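Local coordinates for protein VP2 (Primate bocaparvovirus 1, PDB 7L0Y) that self-assembles as the structural unit of the 60-subunit, T=1 icosahedral capsid of a human parvovirus, at residues 274-279 with 359-364; 383-388 with 408-413; 278-283 with 376-381; 233-238 with 355-360. One frame throughout, in Å; residues are numbered along the deposited sequence.

Interaction 1. Residues 274-279 with 359-364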
# COMPACT_ATOMS: atom_id res chain seq x y z
N TRP A 274 -57.52 47.13 -79.51
CA TRP A 274 -56.18 47.65 -79.66
C TRP A 274 -56.12 48.70 -80.76
O TRP A 274 -56.70 48.52 -81.83
CB TRP A 274 -55.19 46.51 -79.91
CG TRP A 274 -55.24 45.58 -78.76
CD1 TRP A 274 -55.82 44.35 -78.72
CD2 TRP A 274 -54.81 45.85 -77.43
NE1 TRP A 274 -55.72 43.82 -77.47
CE2 TRP A 274 -55.10 44.72 -76.65
CE3 TRP A 274 -54.16 46.93 -76.83
CZ2 TRP A 274 -54.78 44.65 -75.31
CZ3 TRP A 274 -53.84 46.85 -75.50
CH2 TRP A 274 -54.15 45.72 -74.75
N MET A 275 -55.43 49.79 -80.47
CA MET A 275 -55.47 51.01 -81.25
C MET A 275 -54.17 51.22 -82.01
O MET A 275 -53.11 50.75 -81.59
CB MET A 275 -55.77 52.21 -80.33
CG MET A 275 -55.67 53.58 -80.98
SD MET A 275 -56.77 53.84 -82.35
CE MET A 275 -58.30 54.11 -81.50
N THR A 276 -54.27 51.89 -83.14
CA THR A 276 -53.09 52.35 -83.87
C THR A 276 -52.17 53.14 -82.95
O THR A 276 -52.62 53.95 -82.15
CB THR A 276 -53.53 53.22 -85.05
OG1 THR A 276 -54.34 52.46 -85.93
CG2 THR A 276 -52.35 53.73 -85.80
N GLY A 277 -50.87 52.89 -83.06
CA GLY A 277 -49.90 53.61 -82.27
C GLY A 277 -49.80 55.07 -82.65
O GLY A 277 -50.41 55.53 -83.62
N PRO A 278 -49.02 55.84 -81.90
CA PRO A 278 -48.99 57.29 -82.11
C PRO A 278 -48.23 57.67 -83.37
O PRO A 278 -47.32 56.97 -83.81
CB PRO A 278 -48.28 57.80 -80.86
CG PRO A 278 -48.36 56.69 -79.89
CD PRO A 278 -48.30 55.45 -80.69
N GLY A 279 -48.61 58.80 -83.94
CA GLY A 279 -47.87 59.37 -85.03
C GLY A 279 -48.54 60.61 -85.55
O GLY A 279 -49.73 60.81 -85.34
N ARG A 359 -45.88 47.71 -87.45
CA ARG A 359 -45.45 48.96 -88.04
C ARG A 359 -46.43 49.33 -89.14
O ARG A 359 -47.34 48.57 -89.46
CB ARG A 359 -44.03 48.85 -88.60
CG ARG A 359 -42.97 48.52 -87.58
CD ARG A 359 -42.66 49.69 -86.68
NE ARG A 359 -42.03 50.78 -87.41
CZ ARG A 359 -41.75 51.97 -86.88
NH1 ARG A 359 -42.03 52.21 -85.62
NH2 ARG A 359 -41.18 52.90 -87.62
N ASP A 360 -46.21 50.51 -89.72
CA ASP A 360 -46.99 50.97 -90.87
C ASP A 360 -48.48 50.97 -90.56
O ASP A 360 -49.32 50.61 -91.39
CB ASP A 360 -46.69 50.11 -92.09
CG ASP A 360 -45.27 50.27 -92.55
OD1 ASP A 360 -44.63 51.29 -92.22
OD2 ASP A 360 -44.77 49.35 -93.22
N GLN A 361 -48.82 51.39 -89.35
CA GLN A 361 -50.20 51.38 -88.89
C GLN A 361 -50.93 52.61 -89.42
O GLN A 361 -50.33 53.65 -89.69
CB GLN A 361 -50.23 51.36 -87.37
CG GLN A 361 -49.47 50.20 -86.76
CD GLN A 361 -49.52 50.20 -85.25
OE1 GLN A 361 -49.86 51.21 -84.63
NE2 GLN A 361 -49.16 49.08 -84.64
N LEU A 362 -52.24 52.48 -89.57
CA LEU A 362 -53.07 53.61 -89.97
C LEU A 362 -54.38 53.59 -89.21
O LEU A 362 -54.84 52.54 -88.77
CB LEU A 362 -53.35 53.61 -91.47
CG LEU A 362 -52.18 53.90 -92.41
CD1 LEU A 362 -52.61 53.71 -93.84
CD2 LEU A 362 -51.66 55.30 -92.18
N LEU A 363 -54.97 54.77 -89.05
CA LEU A 363 -56.27 54.91 -88.41
C LEU A 363 -57.20 55.63 -89.37
O LEU A 363 -56.82 56.63 -89.97
CB LEU A 363 -56.15 55.68 -87.09
CG LEU A 363 -57.44 55.81 -86.28
CD1 LEU A 363 -57.96 54.44 -85.90
CD2 LEU A 363 -57.21 56.64 -85.04
N TYR A 364 -58.41 55.11 -89.52
CA TYR A 364 -59.41 55.68 -90.42
C TYR A 364 -60.66 56.03 -89.63
O TYR A 364 -61.22 55.19 -88.93
CB TYR A 364 -59.71 54.74 -91.57
CG TYR A 364 -58.59 54.74 -92.56
CD1 TYR A 364 -58.61 55.60 -93.64
CD2 TYR A 364 -57.48 53.95 -92.37
CE1 TYR A 364 -57.58 55.64 -94.52
CE2 TYR A 364 -56.43 53.98 -93.25
CZ TYR A 364 -56.49 54.83 -94.33
OH TYR A 364 -55.45 54.88 -95.22

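Interaction 2. Residues 383-388 with 408-413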
# COMPACT_ATOMS: atom_id res chain seq x y z
N GLN A 383 -52.80 51.38 -77.21
CA GLN A 383 -51.97 51.44 -78.40
C GLN A 383 -50.80 50.48 -78.22
O GLN A 383 -50.19 50.45 -77.15
CB GLN A 383 -51.44 52.85 -78.65
CG GLN A 383 -52.46 53.85 -79.09
CD GLN A 383 -51.86 55.22 -79.21
OE1 GLN A 383 -50.91 55.55 -78.52
NE2 GLN A 383 -52.41 56.04 -80.09
N VAL A 384 -50.53 49.69 -79.24
CA VAL A 384 -49.38 48.80 -79.25
C VAL A 384 -48.68 49.00 -80.58
O VAL A 384 -49.33 49.12 -81.62
CB VAL A 384 -49.77 47.32 -79.04
CG1 VAL A 384 -50.38 47.12 -77.67
CG2 VAL A 384 -50.74 46.87 -80.10
N TRP A 385 -47.35 49.08 -80.54
CA TRP A 385 -46.60 49.23 -81.77
C TRP A 385 -45.21 48.67 -81.56
O TRP A 385 -44.71 48.62 -80.44
CB TRP A 385 -46.55 50.69 -82.23
CG TRP A 385 -45.82 51.62 -81.31
CD1 TRP A 385 -44.54 52.04 -81.43
CD2 TRP A 385 -46.33 52.24 -80.12
NE1 TRP A 385 -44.21 52.88 -80.41
CE2 TRP A 385 -45.30 53.02 -79.59
CE3 TRP A 385 -47.56 52.21 -79.46
CZ2 TRP A 385 -45.44 53.77 -78.43
CZ3 TRP A 385 -47.70 52.94 -78.31
CH2 TRP A 385 -46.65 53.71 -77.80
N ASP A 386 -44.53 48.35 -82.65
CA ASP A 386 -43.16 47.89 -82.52
C ASP A 386 -42.25 49.08 -82.75
O ASP A 386 -42.66 50.08 -83.33
CB ASP A 386 -42.86 46.77 -83.51
CG ASP A 386 -42.98 45.39 -82.89
OD1 ASP A 386 -43.34 45.29 -81.70
OD2 ASP A 386 -42.70 44.40 -83.60
N ARG A 387 -41.00 48.99 -82.30
CA ARG A 387 -40.02 50.05 -82.49
C ARG A 387 -39.55 50.08 -83.93
O ARG A 387 -39.66 49.10 -84.65
CB ARG A 387 -38.79 49.89 -81.59
CG ARG A 387 -39.07 49.80 -80.10
CD ARG A 387 -37.87 50.23 -79.28
NE ARG A 387 -37.64 51.68 -79.33
CZ ARG A 387 -36.53 52.26 -79.77
NH1 ARG A 387 -35.51 51.52 -80.18
NH2 ARG A 387 -36.44 53.57 -79.79
N PHE A 388 -39.04 51.23 -84.36
CA PHE A 388 -38.50 51.36 -85.70
C PHE A 388 -37.43 50.30 -85.91
O PHE A 388 -36.53 50.15 -85.09
CB PHE A 388 -37.89 52.74 -85.89
CG PHE A 388 -37.21 52.91 -87.20
CD1 PHE A 388 -37.94 53.04 -88.36
CD2 PHE A 388 -35.83 52.92 -87.28
CE1 PHE A 388 -37.32 53.19 -89.58
CE2 PHE A 388 -35.20 53.08 -88.50
CZ PHE A 388 -35.95 53.21 -89.65
N ILE A 408 -43.82 57.89 -72.66
CA ILE A 408 -43.09 56.73 -73.16
C ILE A 408 -41.95 57.19 -74.05
O ILE A 408 -42.13 58.06 -74.91
CB ILE A 408 -44.04 55.79 -73.91
CG1 ILE A 408 -45.08 55.22 -72.95
CG2 ILE A 408 -43.27 54.64 -74.54
CD1 ILE A 408 -46.16 54.45 -73.64
N MET A 409 -40.78 56.62 -73.84
CA MET A 409 -39.59 56.99 -74.60
C MET A 409 -39.38 55.94 -75.67
O MET A 409 -39.00 54.80 -75.39
CB MET A 409 -38.40 57.13 -73.67
CG MET A 409 -38.51 58.34 -72.77
SD MET A 409 -37.22 58.46 -71.54
CE MET A 409 -37.77 57.19 -70.41
N ASP A 410 -39.66 56.32 -76.90
CA ASP A 410 -39.49 55.47 -78.07
C ASP A 410 -39.04 56.35 -79.22
O ASP A 410 -39.83 56.67 -80.12
CB ASP A 410 -40.79 54.73 -78.40
CG ASP A 410 -40.67 53.84 -79.61
OD1 ASP A 410 -39.90 52.86 -79.56
OD2 ASP A 410 -41.35 54.10 -80.62
N PRO A 411 -37.78 56.79 -79.22
CA PRO A 411 -37.29 57.65 -80.30
C PRO A 411 -37.59 57.06 -81.67
O PRO A 411 -37.36 55.88 -81.93
CB PRO A 411 -35.79 57.73 -80.03
CG PRO A 411 -35.69 57.58 -78.57
CD PRO A 411 -36.77 56.62 -78.16
N PHE A 412 -38.11 57.90 -82.56
CA PHE A 412 -38.62 57.40 -83.83
C PHE A 412 -37.52 57.02 -84.79
O PHE A 412 -37.75 56.26 -85.73
CB PHE A 412 -39.55 58.43 -84.46
CG PHE A 412 -40.82 58.61 -83.71
CD1 PHE A 412 -41.25 57.63 -82.84
CD2 PHE A 412 -41.60 59.73 -83.89
CE1 PHE A 412 -42.42 57.78 -82.15
CE2 PHE A 412 -42.77 59.88 -83.20
CZ PHE A 412 -43.19 58.91 -82.33
N ASP A 413 -36.30 57.52 -84.58
CA ASP A 413 -35.19 57.06 -85.39
C ASP A 413 -34.81 55.63 -85.05
O ASP A 413 -34.15 54.95 -85.84
CB ASP A 413 -33.99 57.99 -85.23
CG ASP A 413 -33.49 58.04 -83.81
OD1 ASP A 413 -34.15 57.50 -82.90
OD2 ASP A 413 -32.41 58.62 -83.59

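Interaction 3. Residues 278-283 with 376-381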
# COMPACT_ATOMS: atom_id res chain seq x y z
N PRO A 278 -49.02 55.84 -81.90
CA PRO A 278 -48.99 57.29 -82.11
C PRO A 278 -48.23 57.67 -83.37
O PRO A 278 -47.32 56.97 -83.81
CB PRO A 278 -48.28 57.80 -80.86
CG PRO A 278 -48.36 56.69 -79.89
CD PRO A 278 -48.30 55.45 -80.69
N GLY A 279 -48.61 58.80 -83.94
CA GLY A 279 -47.87 59.37 -85.03
C GLY A 279 -48.54 60.61 -85.55
O GLY A 279 -49.73 60.81 -85.34
N LEU A 280 -47.78 61.44 -86.25
CA LEU A 280 -48.24 62.72 -86.75
C LEU A 280 -47.96 62.80 -88.24
O LEU A 280 -46.80 62.91 -88.65
CB LEU A 280 -47.55 63.84 -85.97
CG LEU A 280 -48.24 64.49 -84.77
CD1 LEU A 280 -48.87 63.51 -83.82
CD2 LEU A 280 -47.16 65.25 -84.01
N LEU A 281 -49.01 62.72 -89.05
CA LEU A 281 -48.92 62.86 -90.50
C LEU A 281 -49.34 64.20 -91.06
O LEU A 281 -49.23 64.39 -92.27
CB LEU A 281 -49.74 61.76 -91.18
CG LEU A 281 -49.11 60.38 -91.42
CD1 LEU A 281 -48.03 59.97 -90.42
CD2 LEU A 281 -50.21 59.32 -91.60
N SER A 282 -49.82 65.14 -90.24
CA SER A 282 -50.50 66.30 -90.81
C SER A 282 -49.51 67.34 -91.33
O SER A 282 -49.83 68.08 -92.26
CB SER A 282 -51.43 66.91 -89.77
OG SER A 282 -52.44 65.99 -89.41
N ALA A 283 -48.33 67.41 -90.74
CA ALA A 283 -47.37 68.44 -91.12
C ALA A 283 -46.60 68.06 -92.37
O ALA A 283 -46.43 66.88 -92.70
CB ALA A 283 -46.40 68.70 -89.97
N ASP A 376 -53.39 63.11 -87.37
CA ASP A 376 -52.65 63.12 -86.12
C ASP A 376 -53.30 62.16 -85.15
O ASP A 376 -54.39 62.43 -84.64
CB ASP A 376 -52.59 64.51 -85.50
CG ASP A 376 -51.69 65.44 -86.26
OD1 ASP A 376 -50.87 64.95 -87.07
OD2 ASP A 376 -51.78 66.66 -86.05
N ILE A 377 -52.64 61.05 -84.89
CA ILE A 377 -53.04 60.14 -83.84
C ILE A 377 -52.08 60.33 -82.68
O ILE A 377 -50.87 60.15 -82.82
CB ILE A 377 -53.10 58.68 -84.31
CG1 ILE A 377 -53.35 57.77 -83.13
CG2 ILE A 377 -51.86 58.30 -85.06
CD1 ILE A 377 -53.77 56.41 -83.51
N TRP A 378 -52.63 60.73 -81.55
CA TRP A 378 -51.83 61.01 -80.38
C TRP A 378 -51.71 59.75 -79.54
O TRP A 378 -52.27 58.70 -79.86
CB TRP A 378 -52.45 62.16 -79.61
CG TRP A 378 -52.42 63.41 -80.38
CD1 TRP A 378 -53.36 63.84 -81.26
CD2 TRP A 378 -51.41 64.41 -80.35
NE1 TRP A 378 -52.99 65.04 -81.79
CE2 TRP A 378 -51.79 65.42 -81.24
CE3 TRP A 378 -50.22 64.55 -79.64
CZ2 TRP A 378 -51.03 66.55 -81.45
CZ3 TRP A 378 -49.46 65.67 -79.85
CH2 TRP A 378 -49.87 66.66 -80.74
N MET A 379 -50.97 59.85 -78.46
CA MET A 379 -50.91 58.77 -77.50
C MET A 379 -52.32 58.54 -76.96
O MET A 379 -53.05 59.48 -76.69
CB MET A 379 -49.90 59.12 -76.42
CG MET A 379 -49.55 58.09 -75.41
SD MET A 379 -48.10 58.69 -74.53
CE MET A 379 -47.95 57.50 -73.22
N PHE A 380 -52.72 57.28 -76.89
CA PHE A 380 -54.08 56.89 -76.58
C PHE A 380 -53.99 55.55 -75.86
O PHE A 380 -53.05 54.79 -76.08
CB PHE A 380 -54.90 56.77 -77.87
CG PHE A 380 -56.37 56.57 -77.66
CD1 PHE A 380 -57.18 57.65 -77.34
CD2 PHE A 380 -56.94 55.34 -77.82
CE1 PHE A 380 -58.52 57.48 -77.15
CE2 PHE A 380 -58.29 55.16 -77.64
CZ PHE A 380 -59.08 56.24 -77.30
N PRO A 381 -54.94 55.25 -74.99
CA PRO A 381 -54.92 53.94 -74.33
C PRO A 381 -55.05 52.80 -75.33
O PRO A 381 -55.66 52.93 -76.39
CB PRO A 381 -56.12 54.00 -73.39
CG PRO A 381 -56.97 55.06 -73.93
CD PRO A 381 -56.03 56.08 -74.47

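Interaction 4. Residues 233-238 with 355-360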
# COMPACT_ATOMS: atom_id res chain seq x y z
N TYR A 233 -46.68 38.83 -87.89
CA TYR A 233 -47.23 38.40 -89.16
C TYR A 233 -48.66 38.88 -89.37
O TYR A 233 -49.12 38.93 -90.51
CB TYR A 233 -47.16 36.88 -89.29
CG TYR A 233 -47.97 36.12 -88.27
CD1 TYR A 233 -49.30 35.82 -88.51
CD2 TYR A 233 -47.40 35.68 -87.10
CE1 TYR A 233 -50.04 35.13 -87.60
CE2 TYR A 233 -48.13 34.98 -86.18
CZ TYR A 233 -49.45 34.71 -86.43
OH TYR A 233 -50.18 34.01 -85.51
N ILE A 234 -49.36 39.23 -88.30
CA ILE A 234 -50.69 39.82 -88.40
C ILE A 234 -50.77 41.03 -87.48
O ILE A 234 -49.99 41.16 -86.53
CB ILE A 234 -51.81 38.83 -88.04
CG1 ILE A 234 -51.53 38.21 -86.67
CG2 ILE A 234 -52.02 37.81 -89.15
CD1 ILE A 234 -52.68 37.45 -86.11
N PRO A 235 -51.70 41.94 -87.77
CA PRO A 235 -51.98 43.00 -86.81
C PRO A 235 -52.62 42.42 -85.56
O PRO A 235 -53.18 41.31 -85.59
CB PRO A 235 -52.96 43.91 -87.57
CG PRO A 235 -52.70 43.62 -88.98
CD PRO A 235 -52.37 42.17 -89.05
N PRO A 236 -52.57 43.14 -84.44
CA PRO A 236 -53.30 42.68 -83.26
C PRO A 236 -54.80 42.64 -83.45
O PRO A 236 -55.50 42.01 -82.65
CB PRO A 236 -52.89 43.69 -82.18
CG PRO A 236 -52.50 44.89 -82.94
CD PRO A 236 -51.86 44.40 -84.19
N GLY A 237 -55.32 43.28 -84.50
CA GLY A 237 -56.75 43.27 -84.72
C GLY A 237 -57.26 42.00 -85.37
O GLY A 237 -58.46 41.74 -85.38
N LEU A 238 -56.37 41.19 -85.92
CA LEU A 238 -56.73 39.94 -86.58
C LEU A 238 -56.63 38.72 -85.68
O LEU A 238 -56.75 37.60 -86.17
CB LEU A 238 -55.89 39.73 -87.83
CG LEU A 238 -56.28 40.66 -88.97
CD1 LEU A 238 -55.40 40.42 -90.17
CD2 LEU A 238 -57.74 40.45 -89.31
N LEU A 355 -42.42 45.07 -93.26
CA LEU A 355 -43.44 44.05 -93.44
C LEU A 355 -43.78 43.37 -92.12
O LEU A 355 -44.31 42.26 -92.09
CB LEU A 355 -43.02 43.03 -94.50
CG LEU A 355 -43.39 43.37 -95.94
CD1 LEU A 355 -42.77 44.67 -96.38
CD2 LEU A 355 -42.91 42.25 -96.83
N SER A 356 -43.50 44.06 -91.03
CA SER A 356 -44.00 43.70 -89.71
C SER A 356 -45.34 44.39 -89.51
O SER A 356 -45.51 45.55 -89.91
CB SER A 356 -43.02 44.12 -88.61
OG SER A 356 -43.52 43.83 -87.33
N MET A 357 -46.28 43.68 -88.91
CA MET A 357 -47.63 44.21 -88.83
C MET A 357 -47.87 45.05 -87.59
O MET A 357 -49.00 45.48 -87.36
CB MET A 357 -48.64 43.06 -88.88
CG MET A 357 -48.65 42.30 -90.19
SD MET A 357 -49.16 43.28 -91.61
CE MET A 357 -47.59 43.54 -92.42
N LEU A 358 -46.84 45.28 -86.78
CA LEU A 358 -46.89 46.30 -85.74
C LEU A 358 -46.30 47.62 -86.20
O LEU A 358 -46.22 48.56 -85.41
CB LEU A 358 -46.18 45.82 -84.48
CG LEU A 358 -47.00 44.83 -83.67
CD1 LEU A 358 -46.18 44.22 -82.57
CD2 LEU A 358 -48.17 45.59 -83.08
N ARG A 359 -45.88 47.71 -87.45
CA ARG A 359 -45.45 48.96 -88.04
C ARG A 359 -46.43 49.33 -89.14
O ARG A 359 -47.34 48.57 -89.46
CB ARG A 359 -44.03 48.85 -88.60
CG ARG A 359 -42.97 48.52 -87.58
CD ARG A 359 -42.66 49.69 -86.68
NE ARG A 359 -42.03 50.78 -87.41
CZ ARG A 359 -41.75 51.97 -86.88
NH1 ARG A 359 -42.03 52.21 -85.62
NH2 ARG A 359 -41.18 52.90 -87.62
N ASP A 360 -46.21 50.51 -89.72
CA ASP A 360 -46.99 50.97 -90.87
C ASP A 360 -48.48 50.97 -90.56
O ASP A 360 -49.32 50.61 -91.39
CB ASP A 360 -46.69 50.11 -92.09
CG ASP A 360 -45.27 50.27 -92.55
OD1 ASP A 360 -44.63 51.29 -92.22
OD2 ASP A 360 -44.77 49.35 -93.22

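Interaction 1. Residues 274-279 with 359-364
Within the long GH loop that links strands 215-232 and 424-429 of the parvovirus jelly roll, Thr276 and Gly277 lie against the start of strand 361-366. The side chains of Thr276 and Gln361 pass each other in opposite directions, and each ends on a backbone group of the other segment. Gln361 holds its CG anti to the carbonyl carbon (chi1 -56°) and is extended beyond it, which carries the amide across to the backbone at Gly277. There OE1 accepts a nearly straight hydrogen bond from Gly277 N, the N-H pointing almost down the amide C=O; the modelled 2.5 Å between Gly277 N and Gln361 OE1 is shorter than usual and not to be relied on. The other end of the same amide, NE2, donates to Val384 O, and bonds at both ends would hold the amide in this rotation. Running the other way, Thr276 OG1 donates to Leu362 O at 2.9 Å, coming from above the carbonyl plane rather than within it. Its methyl turns to the glutamine stem, with Thr276 CG2 3.5 Å from Gln361 CB. Strand 361-366 forms a hairpin with 371-373, and its residues 361-364 also pair in an antiparallel ladder with a strand of a neighbouring subunit; the contact therefore ties the 274-279 loop to a sheet that spans the interface. Ile377 touches Met275, Thr276 and Leu363 and completes the apolar side. Met275 and Leu363 cross there at about a right angle, with Met275 SD 3.8 Å from Leu363 CD1 and 3.9 Å from Leu363 CD2.

Interaction 2. Residues 383-388 with 408-413
Trp385 slides its indole past Asp410, the N-H edge of the ring facing the carboxylate. Its CG sits between the backbone N and the carbonyl carbon (chi1 64°), and NE1 donates to Asp410 OD2 at 3.1 Å. The oxygen lies in the plane of the indole but is met from above the carboxylate plane. The far corner of the same ring, CH2, is 4.3 Å from Ile408 CD1. Arg387 takes the other oxygen: its NE makes a salt bridge to Asp410 OD1 at 2.6 Å, nearly in line with the C-O bond, though the oxygen is tilted from the guanidinium plane and the N-H is bent to it (139°). Guanidinium and carboxylate planes stand 87° apart, as suits a bridge through NE alone; NH1 and NH2 are bonded to Gly414 O and Ser415 O. Beyond Arg387 the chain brings Phe388 to the backbone of Phe412 and Asp413, where Phe388 CB lies 3.5 Å from Phe412 O. These loops of the GH insertion lie at a subunit interface: Trp385 and Asp410 both pack on Lys405 of a neighbouring subunit, and Asp410 N is bonded to Asn382 OD1 of another. With each carboxylate oxygen of buried Asp410 given a separate donor, one of them cationic, the site would be expected to favour the ionised acid.

Interaction 3. Residues 278-283 with 376-381
Leu280 sets CD1 over the centre of the Trp378 six-membered ring, a CH-pi contact of 4.2 Å to the centroid, only 5° off the ring normal. The leucine passes at a slant across Asp376, whose CG is anti to the carbonyl carbon (chi1 -72°); this brings OD1 to 3.5 Å from Leu280 CG. The same OD1 takes weak hydrogen bonds from Ser282, one from OG at 3.0 Å and one from the backbone N, while OD2 is held more firmly in a salt bridge to Lys365 of a neighbouring subunit. Beneath these side chains the backbones pair as a short antiparallel ladder within the GH loop. Gly279 and Ile377 are its hydrogen-bonded pair, with Gly279 N to Ile377 O at 2.9 Å and Ile377 N to Gly279 O at 3.0 Å; Leu280 and Asp376 are the non-hydrogen-bonded pair. On the face opposite Leu280, Ile377 keeps CG1 anti to the backbone N (chi1 173°) and leans CG2 to 3.3 Å from Gly279 O. Pro278 CG rests 4.1 Å from Met379 CA. Trp378 also meets Trp378 of two neighbouring subunits edge-to-face, as expected around a three-fold axis of the capsid.

Interaction 4. Residues 233-238 with 355-360
Met357 lays its CB and CG against the chain running from Tyr233 to Pro235. CB lies 3.3 Å from Ile234 C, and CG lies 3.4 Å from Tyr233 O. The Pro235 ring runs alongside, pointing the same way, with Pro235 CD 3.8 Å from Met357 CB. Met357 starts out toward the proline segment, with CG anti to the carbonyl carbon (chi1 -65°), but the chain bends at chi2 and chi3 and its sulphur end turns off, so the touching is done by the first two carbons. One residue on, Leu358 brings CD2 obliquely across Pro236, 4.0 Å from Pro236 CD. A type I beta turn from Ser356 to Arg359 presents Met357 and Leu358 as its two central residues; the closing bond, Arg359 N to Ser356 O, is weak. On the other side the chain folds back after the two prolines, Leu238 N bonding to Pro235 O at 3.2 Å. Further out, the turn is fastened to the end of strand 215-232, where the GH loop begins: Ala232 is hydrogen-bonded to the Met357 backbone and its N to Ser356 OG, while Arg231 NH2 holds Leu355 O. Val384 touches both Pro236 and Leu358 and closes that end, and Thr300 of a neighbouring subunit packs on Pro235. Across the two segments the contact is van der Waals packing of side-chain carbons on proline rings and on the peptide groups of Tyr233 and Ile234. The proline nitrogens have no hydrogen to donate, while polar bonds of the turn go to residues outside the two segments, Arg231, Ala232 and Asp386.

Overall arrangement
All four contacts lie within the GH loop between strands 215-232 and 424-429, clustered on one side of the subunit's centre. Along the chain the segments come as 233-238, 274-279, 278-283, 355-360, 359-364, 376-381, 383-388 and 408-413. Interaction 1 is central: its centre is about 8 Å from that of interaction 3, about 10 Å from interaction 4 and about 11 Å from interaction 2, and it shares residues with 3 and 4. Interactions 3 and 4 are farthest apart, about 18 Å between centres, and do not touch. Residues 383-388 follow 376-381 and link interaction 2 to the others, partly through Gln383 and Trp378. All four reach a neighbouring subunit, so the same loops that pack within the subunit also form its interfaces in the capsid.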